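Metallo-carboxypeptidase (Pseudomonas aeruginosa, PDB 4A39) is a zinc-dependent M14 metallocarboxypeptidase of the cytosolic carboxypeptidase type, which probably removes C-terminal residues from peptides or proteins. Local coordinates at residues A[33-39]-A[64-70]; A[41-46]-A[227-232]; A[130-134]-A[187-191]; A[204-208]-A[377-381]. All blocks are in the same frame, centred on the assembly; numbering follows the deposited sequence.

Contact 1. Residues A[33-39]-A[64-70]; sequences PRRIRLA and EHCFTLV
At the apolar centre of this strand pair, the one parallel pairing in the otherwise antiparallel mixed sheet of the N-terminal domain, I36 and L38 of strand 36-39 share one sheet face with F67 and L69 of strand 65-69. I36 (mt) places CD1 over the F67 ring, 3.7 Å from its centroid (CH-pi), while L38 CD1 meets the ring edge at F67 CD2 (4.1 Å) and L38 CB lies 4.0 Å from L69 CD2. F54 and V56 also pack on F67. Strand 36-39 lies between 26-29 and 65-69, its axis 4.9 Å from the latter at 27°, in the register I36-F67, R37-T68 and L38-L69. Four firm backbone bonds hold them: C66 N to P33 O (2.7 Å), I36 N to C66 O (3.1 Å), L38 N to T68 O (2.9 Å) and V70 N to L38 O (2.9 Å); that from T68 N to I36 O (3.0 Å) is weak. P33 CB sits over the H65 imidazole, 4.2 Å from its centroid. On the other face, R37 (mmm) spreads its guanidinium over T68 CG2 (3.5 Å from NH1) and V70 CG1 (3.3 Å from NH2), and forms a salt bridge to D105. R34 NE and E64 OE1 make a long salt bridge (3.7 Å). A water donates to I36 O (2.8 Å) and is hydrogen-bonded to T68 OG1 (2.6 Å).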
# COMPACT_ATOMS: atom_id res chain seq x y z
N PRO A 33 -27.82 14.04 -13.42
CA PRO A 33 -26.38 14.32 -13.38
C PRO A 33 -25.88 15.18 -12.21
O PRO A 33 -24.73 15.04 -11.79
CB PRO A 33 -26.12 14.99 -14.73
CG PRO A 33 -27.14 14.35 -15.62
CD PRO A 33 -28.37 14.38 -14.74
N ARG A 34 -26.73 16.07 -11.70
CA ARG A 34 -26.31 16.92 -10.59
C ARG A 34 -26.75 16.35 -9.24
O ARG A 34 -26.57 17.00 -8.20
CB ARG A 34 -26.88 18.34 -10.77
CG ARG A 34 -26.46 19.01 -12.09
CD ARG A 34 -26.92 20.47 -12.18
NE ARG A 34 -26.23 21.34 -11.23
CZ ARG A 34 -26.82 21.93 -10.19
NH1 ARG A 34 -28.12 21.76 -9.98
NH2 ARG A 34 -26.11 22.70 -9.38
N ARG A 35 -27.31 15.15 -9.25
CA ARG A 35 -27.78 14.49 -8.03
C ARG A 35 -27.44 13.00 -8.02
O ARG A 35 -28.27 12.18 -7.61
CB ARG A 35 -29.30 14.68 -7.88
CG ARG A 35 -29.76 16.14 -7.84
CD ARG A 35 -29.55 16.76 -6.46
NE ARG A 35 -30.08 18.12 -6.35
CZ ARG A 35 -29.44 19.21 -6.75
NH1 ARG A 35 -28.23 19.13 -7.29
NH2 ARG A 35 -30.01 20.40 -6.61
N ILE A 36 -26.25 12.64 -8.46
CA ILE A 36 -25.83 11.24 -8.49
C ILE A 36 -25.56 10.78 -7.05
O ILE A 36 -24.73 11.36 -6.36
CB ILE A 36 -24.57 11.07 -9.35
CG1 ILE A 36 -24.86 11.58 -10.77
CG2 ILE A 36 -24.15 9.59 -9.40
CD1 ILE A 36 -23.62 11.74 -11.63
N ARG A 37 -26.28 9.75 -6.61
CA ARG A 37 -26.15 9.24 -5.25
C ARG A 37 -25.59 7.82 -5.27
O ARG A 37 -26.11 6.96 -5.98
CB ARG A 37 -27.52 9.23 -4.55
CG ARG A 37 -28.28 10.55 -4.62
CD ARG A 37 -27.63 11.63 -3.76
NE ARG A 37 -27.88 11.43 -2.34
CZ ARG A 37 -27.50 12.28 -1.39
NH1 ARG A 37 -26.84 13.39 -1.72
NH2 ARG A 37 -27.76 12.02 -0.12
N LEU A 38 -24.54 7.59 -4.49
CA LEU A 38 -23.88 6.29 -4.43
C LEU A 38 -23.50 5.96 -3.00
O LEU A 38 -23.44 6.84 -2.15
CB LEU A 38 -22.60 6.31 -5.27
CG LEU A 38 -22.70 6.78 -6.72
CD1 LEU A 38 -21.30 7.08 -7.24
CD2 LEU A 38 -23.39 5.72 -7.57
N ALA A 39 -23.25 4.68 -2.73
CA ALA A 39 -22.84 4.24 -1.41
C ALA A 39 -21.63 3.30 -1.53
O ALA A 39 -21.50 2.56 -2.50
CB ALA A 39 -23.98 3.52 -0.70
N GLU A 64 -22.25 19.18 -16.27
CA GLU A 64 -21.63 19.04 -14.96
C GLU A 64 -22.25 17.86 -14.22
O GLU A 64 -23.47 17.75 -14.12
CB GLU A 64 -21.83 20.31 -14.13
CG GLU A 64 -21.39 20.17 -12.68
CD GLU A 64 -21.55 21.46 -11.89
OE1 GLU A 64 -22.66 22.03 -11.87
OE2 GLU A 64 -20.55 21.91 -11.29
N HIS A 65 -21.41 16.96 -13.72
CA HIS A 65 -21.88 15.80 -12.98
C HIS A 65 -21.45 15.97 -11.53
O HIS A 65 -20.29 16.26 -11.24
CB HIS A 65 -21.31 14.51 -13.55
CG HIS A 65 -21.82 14.19 -14.92
ND1 HIS A 65 -22.58 13.07 -15.20
CD2 HIS A 65 -21.72 14.87 -16.08
CE1 HIS A 65 -22.93 13.09 -16.47
NE2 HIS A 65 -22.42 14.17 -17.03
N CYS A 66 -22.41 15.81 -10.62
CA CYS A 66 -22.15 15.96 -9.20
C CYS A 66 -22.42 14.65 -8.48
O CYS A 66 -23.56 14.17 -8.46
CB CYS A 66 -23.03 17.07 -8.64
SG CYS A 66 -22.81 18.59 -9.58
N PHE A 67 -21.38 14.09 -7.88
CA PHE A 67 -21.46 12.82 -7.18
C PHE A 67 -21.45 12.97 -5.66
O PHE A 67 -20.84 13.90 -5.12
CB PHE A 67 -20.27 11.94 -7.57
CG PHE A 67 -20.20 11.62 -9.04
CD1 PHE A 67 -19.62 12.53 -9.93
CD2 PHE A 67 -20.70 10.42 -9.53
CE1 PHE A 67 -19.53 12.24 -11.28
CE2 PHE A 67 -20.61 10.12 -10.89
CZ PHE A 67 -20.03 11.03 -11.77
N THR A 68 -22.12 12.04 -4.99
CA THR A 68 -22.16 12.02 -3.53
C THR A 68 -22.07 10.59 -3.01
O THR A 68 -22.84 9.73 -3.44
CB THR A 68 -23.46 12.63 -2.96
OG1 THR A 68 -23.53 14.03 -3.29
CG2 THR A 68 -23.49 12.47 -1.44
N LEU A 69 -21.12 10.34 -2.12
CA LEU A 69 -21.00 9.03 -1.49
C LEU A 69 -21.75 9.28 -0.18
O LEU A 69 -21.18 9.78 0.79
CB LEU A 69 -19.53 8.67 -1.24
CG LEU A 69 -18.66 8.67 -2.51
CD1 LEU A 69 -17.29 8.08 -2.19
CD2 LEU A 69 -19.35 7.86 -3.60
N VAL A 70 -23.03 8.95 -0.19
CA VAL A 70 -23.93 9.19 0.94
C VAL A 70 -23.59 8.57 2.29
O VAL A 70 -24.01 9.10 3.32
CB VAL A 70 -25.38 8.78 0.58
CG1 VAL A 70 -25.80 9.44 -0.72
CG2 VAL A 70 -25.49 7.27 0.49
O HOH W 1 -24.96 14.06 -5.49

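Contact 2. Residues A[41-46]-A[227-232]; sequences RPDLAS and HGNLRT. With GEM ((2-guanidinoethylmercapto)succinic acid), chain D.
A loop-to-loop junction joins the N-terminal domain to the zinc carboxypeptidase domain beside the active site, where one aspartate gathers three successive backbone amides. Neither segment is helix or strand; the backbones come closest at D43 and N229, with CA atoms 4.8 Å apart. D43 (chi1 m, chi2 near 0°) opens a type I turn ending at S46, and its carboxylate accepts L230 N at OD1 (2.8 Å) and both R231 N and T232 N at OD2 (3.0 Å each). These bonds probably help to position the backbone from which the R231 side chain runs to the bound (2-guanidinoethylmercapto)succinic acid, with R231 NH1 3.0 Å from GEM O13 and R231 NH2 2.7 Å from GEM O15, both hydrogen bonds to carboxylate oxygens. R231 NE is paired with D238. At the other end, G228, with positive phi (69°), terminates helix 222-226 in a Schellman motif. R41 reaches the carbonyl just before it, with NH2 2.9 Å from H227 O and a weak bond from NH1 (3.0 Å) to the same oxygen. L44 CD1 lies over the H227 imidazole, 3.6 Å from its centroid. A water accepts from A45 N (2.8 Å) and T232 OG1 (2.7 Å). The contact thus sits between the connection from strand 36-39 to 53-57 and the loop from helix 222-226 toward helix 252-264, with L230 also tied by its backbone to G182.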
# COMPACT_ATOMS: atom_id res chain seq x y z
N ARG A 41 -19.47 0.08 -0.49
CA ARG A 41 -19.80 -1.26 -0.03
C ARG A 41 -18.85 -1.77 1.05
O ARG A 41 -17.63 -1.68 0.92
CB ARG A 41 -19.77 -2.23 -1.21
CG ARG A 41 -20.30 -3.63 -0.90
CD ARG A 41 -19.53 -4.68 -1.71
NE ARG A 41 -18.22 -4.94 -1.13
CZ ARG A 41 -17.08 -4.95 -1.80
NH1 ARG A 41 -17.06 -4.71 -3.11
NH2 ARG A 41 -15.94 -5.20 -1.17
N PRO A 42 -19.40 -2.33 2.15
CA PRO A 42 -18.54 -2.85 3.22
C PRO A 42 -17.75 -4.07 2.74
O PRO A 42 -18.12 -4.72 1.76
CB PRO A 42 -19.54 -3.24 4.30
CG PRO A 42 -20.67 -2.26 4.08
CD PRO A 42 -20.81 -2.28 2.58
N ASP A 43 -16.65 -4.38 3.43
CA ASP A 43 -15.82 -5.53 3.08
C ASP A 43 -16.62 -6.84 3.00
O ASP A 43 -17.66 -6.98 3.64
CB ASP A 43 -14.69 -5.69 4.10
CG ASP A 43 -13.55 -4.71 3.87
OD1 ASP A 43 -13.67 -3.86 2.97
OD2 ASP A 43 -12.53 -4.81 4.59
N LEU A 44 -16.11 -7.79 2.22
CA LEU A 44 -16.77 -9.09 2.04
C LEU A 44 -17.27 -9.70 3.34
O LEU A 44 -18.42 -10.16 3.42
CB LEU A 44 -15.82 -10.09 1.37
CG LEU A 44 -15.98 -10.39 -0.12
CD1 LEU A 44 -14.98 -11.46 -0.51
CD2 LEU A 44 -17.39 -10.87 -0.42
N ALA A 45 -16.42 -9.71 4.36
CA ALA A 45 -16.79 -10.31 5.64
C ALA A 45 -16.48 -9.47 6.87
O ALA A 45 -16.22 -10.01 7.95
CB ALA A 45 -16.15 -11.69 5.77
N SER A 46 -16.50 -8.15 6.72
CA SER A 46 -16.27 -7.24 7.85
C SER A 46 -17.00 -5.92 7.59
O SER A 46 -17.35 -5.60 6.45
CB SER A 46 -14.77 -7.02 8.09
OG SER A 46 -14.20 -6.18 7.12
N HIS A 227 -11.59 -8.08 -4.64
CA HIS A 227 -12.97 -7.81 -4.25
C HIS A 227 -13.27 -6.37 -3.87
O HIS A 227 -14.39 -6.05 -3.46
CB HIS A 227 -13.39 -8.74 -3.12
CG HIS A 227 -13.72 -10.13 -3.59
ND1 HIS A 227 -12.96 -11.23 -3.27
CD2 HIS A 227 -14.70 -10.57 -4.41
CE1 HIS A 227 -13.45 -12.29 -3.87
NE2 HIS A 227 -14.51 -11.92 -4.57
N GLY A 228 -12.29 -5.50 -4.02
CA GLY A 228 -12.50 -4.10 -3.68
C GLY A 228 -12.69 -3.84 -2.20
O GLY A 228 -13.39 -2.90 -1.82
N ASN A 229 -12.08 -4.68 -1.36
CA ASN A 229 -12.15 -4.54 0.09
C ASN A 229 -11.22 -3.41 0.51
O ASN A 229 -10.37 -2.98 -0.28
CB ASN A 229 -11.63 -5.81 0.79
CG ASN A 229 -12.72 -6.84 1.07
OD1 ASN A 229 -12.45 -7.85 1.73
ND2 ASN A 229 -13.93 -6.59 0.59
N LEU A 230 -11.35 -2.97 1.75
CA LEU A 230 -10.50 -1.92 2.29
C LEU A 230 -9.50 -2.48 3.30
O LEU A 230 -8.29 -2.29 3.18
CB LEU A 230 -11.33 -0.86 3.03
CG LEU A 230 -10.50 -0.02 4.02
CD1 LEU A 230 -9.61 0.95 3.26
CD2 LEU A 230 -11.42 0.73 4.98
N ARG A 231 -10.05 -3.21 4.27
CA ARG A 231 -9.28 -3.69 5.40
C ARG A 231 -8.98 -5.16 5.62
O ARG A 231 -7.88 -5.52 6.06
CB ARG A 231 -10.00 -3.17 6.65
CG ARG A 231 -9.23 -3.27 7.94
CD ARG A 231 -8.23 -2.16 8.03
NE ARG A 231 -7.41 -2.28 9.23
CZ ARG A 231 -6.36 -1.53 9.50
NH1 ARG A 231 -5.98 -0.57 8.66
NH2 ARG A 231 -5.67 -1.75 10.61
N THR A 232 -9.94 -6.03 5.33
CA THR A 232 -9.78 -7.45 5.61
C THR A 232 -9.60 -8.41 4.45
O THR A 232 -9.85 -8.07 3.29
CB THR A 232 -10.98 -7.94 6.45
OG1 THR A 232 -12.20 -7.69 5.75
CG2 THR A 232 -11.02 -7.20 7.79
C8 GEM D . -1.43 0.49 10.76
S7 GEM D . 0.11 -0.20 10.06
C6 GEM D . 1.31 0.26 11.36
C5 GEM D . 0.96 1.53 12.13
N3 GEM D . -0.19 1.30 13.01
C1 GEM D . -0.03 1.36 14.33
N4 GEM D . 1.18 1.63 14.84
N2 GEM D . -1.05 1.16 15.15
C9 GEM D . -2.49 -0.59 10.96
O14 GEM D . -2.17 -1.78 10.72
O15 GEM D . -3.62 -0.21 11.34
C10 GEM D . -1.97 1.63 9.90
C11 GEM D . -2.33 1.16 8.49
O12 GEM D . -1.85 1.79 7.52
O13 GEM D . -3.10 0.17 8.40
O HOH W 2 -13.65 -9.37 4.17

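Contact 3. Residues A[130-134]-A[187-191]; sequences RHARL and EWFME
Two helical turns, 130-134 of helix 128-138 and 187-191 of helix 185-196, run roughly parallel, their axes 11.2 Å apart at closest and inclined by 27°. The nearest CA pairs are L134-E191 (6.6 Å) and H131-E187 (8.2 Å), so long side chains bridge most of the gap. M190 packs on strand 171-177, placing helix 185-196 against the central mixed sheet of the M14 alpha/beta fold. R130, extended (ttt), forms a bidentate salt bridge with E191: NE to OE1 is 2.8 Å and NH2 to OE2 3.0 Å. One guanidinium face lies against the W188 indole, whose CH2 is 3.3 Å from R130 NE. H131 ND1 donates to E187 OE2 at 2.6 Å, while H131 NE2 bonds to E159. L134 (tp) has CD1 3.8 Å from E191 CA. E191 also binds Y126 and K370, E187 R128 and N219. The contact combines a salt bridge and a His-carboxylate hydrogen bond with L134 packing; the E187 side chain lies about 12 Å from the zinc, consistent with a structural rather than metal-binding role.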
# COMPACT_ATOMS: atom_id res chain seq x y z
N ARG A 130 -2.24 -6.37 -13.38
CA ARG A 130 -0.99 -5.62 -13.35
C ARG A 130 -0.02 -6.38 -12.45
O ARG A 130 1.18 -6.40 -12.70
CB ARG A 130 -1.22 -4.20 -12.81
CG ARG A 130 -0.03 -3.29 -13.06
CD ARG A 130 -0.24 -1.87 -12.54
NE ARG A 130 0.89 -1.02 -12.93
CZ ARG A 130 0.97 -0.38 -14.09
NH1 ARG A 130 -0.01 -0.46 -14.98
NH2 ARG A 130 2.05 0.34 -14.37
N HIS A 131 -0.56 -7.01 -11.40
CA HIS A 131 0.26 -7.78 -10.47
C HIS A 131 0.95 -8.90 -11.23
O HIS A 131 2.15 -9.16 -11.05
CB HIS A 131 -0.61 -8.38 -9.36
CG HIS A 131 0.12 -9.33 -8.46
ND1 HIS A 131 0.94 -8.90 -7.44
CD2 HIS A 131 0.18 -10.68 -8.45
CE1 HIS A 131 1.47 -9.95 -6.84
NE2 HIS A 131 1.03 -11.04 -7.43
N ALA A 132 0.20 -9.59 -12.08
CA ALA A 132 0.75 -10.68 -12.86
C ALA A 132 1.88 -10.17 -13.74
O ALA A 132 2.93 -10.81 -13.86
CB ALA A 132 -0.33 -11.33 -13.71
N ARG A 133 1.68 -9.01 -14.36
CA ARG A 133 2.70 -8.43 -15.22
C ARG A 133 3.95 -8.07 -14.42
O ARG A 133 5.07 -8.23 -14.90
CB ARG A 133 2.16 -7.19 -15.94
CG ARG A 133 1.10 -7.51 -16.98
CD ARG A 133 0.88 -6.34 -17.95
NE ARG A 133 0.29 -5.17 -17.30
CZ ARG A 133 -0.98 -5.08 -16.93
NH1 ARG A 133 -1.81 -6.09 -17.12
NH2 ARG A 133 -1.42 -3.96 -16.36
N LEU A 134 3.76 -7.57 -13.20
CA LEU A 134 4.88 -7.21 -12.35
C LEU A 134 5.70 -8.44 -12.00
O LEU A 134 6.93 -8.41 -12.01
CB LEU A 134 4.40 -6.54 -11.05
CG LEU A 134 5.50 -6.23 -10.03
CD1 LEU A 134 6.51 -5.26 -10.64
CD2 LEU A 134 4.89 -5.63 -8.77
N GLU A 187 1.32 -1.63 -3.42
CA GLU A 187 1.92 -2.42 -4.49
C GLU A 187 2.57 -1.51 -5.54
O GLU A 187 3.50 -1.93 -6.22
CB GLU A 187 0.91 -3.39 -5.12
CG GLU A 187 1.53 -4.23 -6.23
CD GLU A 187 0.93 -5.62 -6.39
OE1 GLU A 187 -0.28 -5.81 -6.10
OE2 GLU A 187 1.66 -6.53 -6.82
N TRP A 188 2.10 -0.27 -5.68
CA TRP A 188 2.73 0.64 -6.63
C TRP A 188 4.17 0.84 -6.16
O TRP A 188 5.11 0.86 -6.96
CB TRP A 188 2.01 1.99 -6.67
CG TRP A 188 0.79 1.99 -7.56
CD1 TRP A 188 -0.52 2.02 -7.16
CD2 TRP A 188 0.78 1.95 -8.99
NE1 TRP A 188 -1.34 2.00 -8.26
CE2 TRP A 188 -0.58 1.96 -9.39
CE3 TRP A 188 1.77 1.91 -9.97
CZ2 TRP A 188 -0.96 1.93 -10.74
CZ3 TRP A 188 1.39 1.87 -11.32
CH2 TRP A 188 0.03 1.89 -11.68
N PHE A 189 4.34 0.97 -4.85
CA PHE A 189 5.66 1.13 -4.23
C PHE A 189 6.54 -0.07 -4.64
O PHE A 189 7.71 0.09 -5.00
CB PHE A 189 5.50 1.20 -2.70
CG PHE A 189 6.80 1.19 -1.92
CD1 PHE A 189 7.49 0.00 -1.71
CD2 PHE A 189 7.28 2.36 -1.33
CE1 PHE A 189 8.65 -0.03 -0.93
CE2 PHE A 189 8.44 2.34 -0.54
CZ PHE A 189 9.12 1.14 -0.34
N MET A 190 5.96 -1.26 -4.58
CA MET A 190 6.69 -2.47 -4.93
C MET A 190 7.08 -2.49 -6.41
O MET A 190 8.15 -2.97 -6.77
CB MET A 190 5.86 -3.71 -4.60
CG MET A 190 5.48 -3.82 -3.12
SD MET A 190 6.91 -3.93 -2.00
CE MET A 190 7.39 -5.64 -2.25
N GLU A 191 6.21 -1.98 -7.28
CA GLU A 191 6.51 -1.94 -8.71
C GLU A 191 7.74 -1.07 -8.97
O GLU A 191 8.59 -1.41 -9.79
CB GLU A 191 5.32 -1.41 -9.52
CG GLU A 191 5.61 -1.28 -11.01
CD GLU A 191 4.40 -0.86 -11.82
OE1 GLU A 191 3.37 -1.56 -11.76
OE2 GLU A 191 4.48 0.16 -12.54

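Contact 4. Residues A[204-208]-A[377-381]; sequences EMQRL and LSTLA
Apolar packing dominates this crossing of two helices in the alpha/beta fold of the M14 carboxypeptidase domain, away from the zinc site. The segments 204-208 and 377-381 pass at a closest axis distance of 9.1 Å with a crossing angle of 50°, and the nearest CA pair is L208-A381 (4.7 Å). The small A381 at the crossing allows this approach: its CB lies 3.6 Å from E204 O, 4.1 Å from L208 CB and 4.3 Å from M205 CE. L208 (tp) points into the interface, bringing CD2 to 4.1 Å from L380 CB and 4.4 Å from L377 CD2, while its CD1 is 3.7 Å from L380 O. M205, with chi1 and chi2 both m, curls so that its terminal methyl CE reaches L377 CB (3.7 Å) and the carbonyl L377 O (3.4 Å). The polar component lies at the margin, where S378 OG donates to E204 OE1 at 2.7 Å. R196 joins both residues, forming a salt bridge with E204 OE1 and a hydrogen bond with S378 OG, a small polar cluster beside the leucines. Within each turn the regular helical bonds persist, L208 N to E204 O and A381 N to L377 O, both 3.0 Å. Helix 366-383 is thus packed on several sides: helix 203-211 lies here, helix 185-196 touches L377 through L193 and R196, and helix 294-308 meets T379 and L380 through F303.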
# COMPACT_ATOMS: atom_id res chain seq x y z
N GLU A 204 24.71 1.69 -6.75
CA GLU A 204 24.15 1.56 -5.40
C GLU A 204 23.59 0.17 -5.16
O GLU A 204 23.72 -0.38 -4.06
CB GLU A 204 23.05 2.58 -5.16
CG GLU A 204 23.50 4.03 -5.21
CD GLU A 204 22.46 4.97 -4.63
OE1 GLU A 204 21.26 4.79 -4.94
OE2 GLU A 204 22.83 5.88 -3.86
N MET A 205 22.94 -0.41 -6.17
CA MET A 205 22.35 -1.74 -6.03
C MET A 205 23.42 -2.83 -6.09
O MET A 205 23.23 -3.92 -5.55
CB MET A 205 21.29 -1.97 -7.11
CG MET A 205 20.02 -1.15 -6.92
SD MET A 205 19.25 -1.38 -5.30
CE MET A 205 19.88 0.04 -4.40
N GLN A 206 24.53 -2.53 -6.74
CA GLN A 206 25.61 -3.51 -6.84
C GLN A 206 26.21 -3.63 -5.44
O GLN A 206 26.49 -4.73 -4.97
CB GLN A 206 26.66 -3.01 -7.85
CG GLN A 206 27.61 -4.07 -8.39
CD GLN A 206 28.42 -3.57 -9.58
OE1 GLN A 206 28.36 -2.38 -9.94
NE2 GLN A 206 29.17 -4.48 -10.20
N ARG A 207 26.38 -2.49 -4.78
CA ARG A 207 26.93 -2.46 -3.44
C ARG A 207 25.98 -3.14 -2.46
O ARG A 207 26.40 -3.94 -1.63
CB ARG A 207 27.17 -1.02 -2.98
CG ARG A 207 28.17 -0.23 -3.81
CD ARG A 207 28.43 1.13 -3.18
NE ARG A 207 29.33 1.97 -3.98
CZ ARG A 207 29.76 3.17 -3.60
NH1 ARG A 207 29.38 3.67 -2.43
NH2 ARG A 207 30.57 3.86 -4.38
N LEU A 208 24.70 -2.83 -2.58
CA LEU A 208 23.69 -3.41 -1.69
C LEU A 208 23.55 -4.92 -1.84
O LEU A 208 23.51 -5.65 -0.85
CB LEU A 208 22.33 -2.75 -1.93
CG LEU A 208 21.14 -3.32 -1.15
CD1 LEU A 208 21.43 -3.29 0.35
CD2 LEU A 208 19.89 -2.52 -1.47
N LEU A 377 15.37 1.98 -1.68
CA LEU A 377 16.48 1.10 -2.04
C LEU A 377 17.79 1.85 -1.86
O LEU A 377 18.78 1.27 -1.40
CB LEU A 377 16.33 0.61 -3.48
CG LEU A 377 15.32 -0.52 -3.70
CD1 LEU A 377 15.21 -0.86 -5.17
CD2 LEU A 377 15.75 -1.74 -2.90
N SER A 378 17.81 3.13 -2.23
CA SER A 378 19.02 3.94 -2.08
C SER A 378 19.38 4.04 -0.60
O SER A 378 20.56 3.97 -0.24
CB SER A 378 18.81 5.34 -2.64
OG SER A 378 18.77 5.33 -4.06
N THR A 379 18.37 4.19 0.25
CA THR A 379 18.58 4.30 1.68
C THR A 379 19.15 3.01 2.25
O THR A 379 20.07 3.04 3.08
CB THR A 379 17.26 4.66 2.41
OG1 THR A 379 16.80 5.94 1.95
CG2 THR A 379 17.46 4.71 3.92
N LEU A 380 18.62 1.88 1.81
CA LEU A 380 19.11 0.59 2.29
C LEU A 380 20.56 0.35 1.87
O LEU A 380 21.32 -0.31 2.59
CB LEU A 380 18.23 -0.55 1.77
CG LEU A 380 16.77 -0.56 2.24
CD1 LEU A 380 16.06 -1.76 1.64
CD2 LEU A 380 16.71 -0.61 3.76
N ALA A 381 20.93 0.87 0.71
CA ALA A 381 22.29 0.71 0.21
C ALA A 381 23.29 1.41 1.13
O ALA A 381 24.40 0.91 1.35
CB ALA A 381 22.40 1.28 -1.20

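How the contacts relate
Contact 1 lies within the N-terminal beta domain, and contact 2, its centre about 22 Å away, joins that domain to the catalytic one. Their first segments adjoin in sequence, strand 36-39 leading into the loop 41-46, and their segments alternate along the chain. Contact 3 is nested in the long loop closed by contact 2, about 21 Å from it between centres. Contacts 3 and 4, with centres about 20 Å apart, share the helical layer of the carboxypeptidase domain: helices 185-196 and 203-211 are consecutive, and helix 366-383 touches both. Contacts 1 and 4, with centres about 47 Å apart, lie on opposite sides of the chain's centre. Of the four, only contact 2 reaches the ligand pocket.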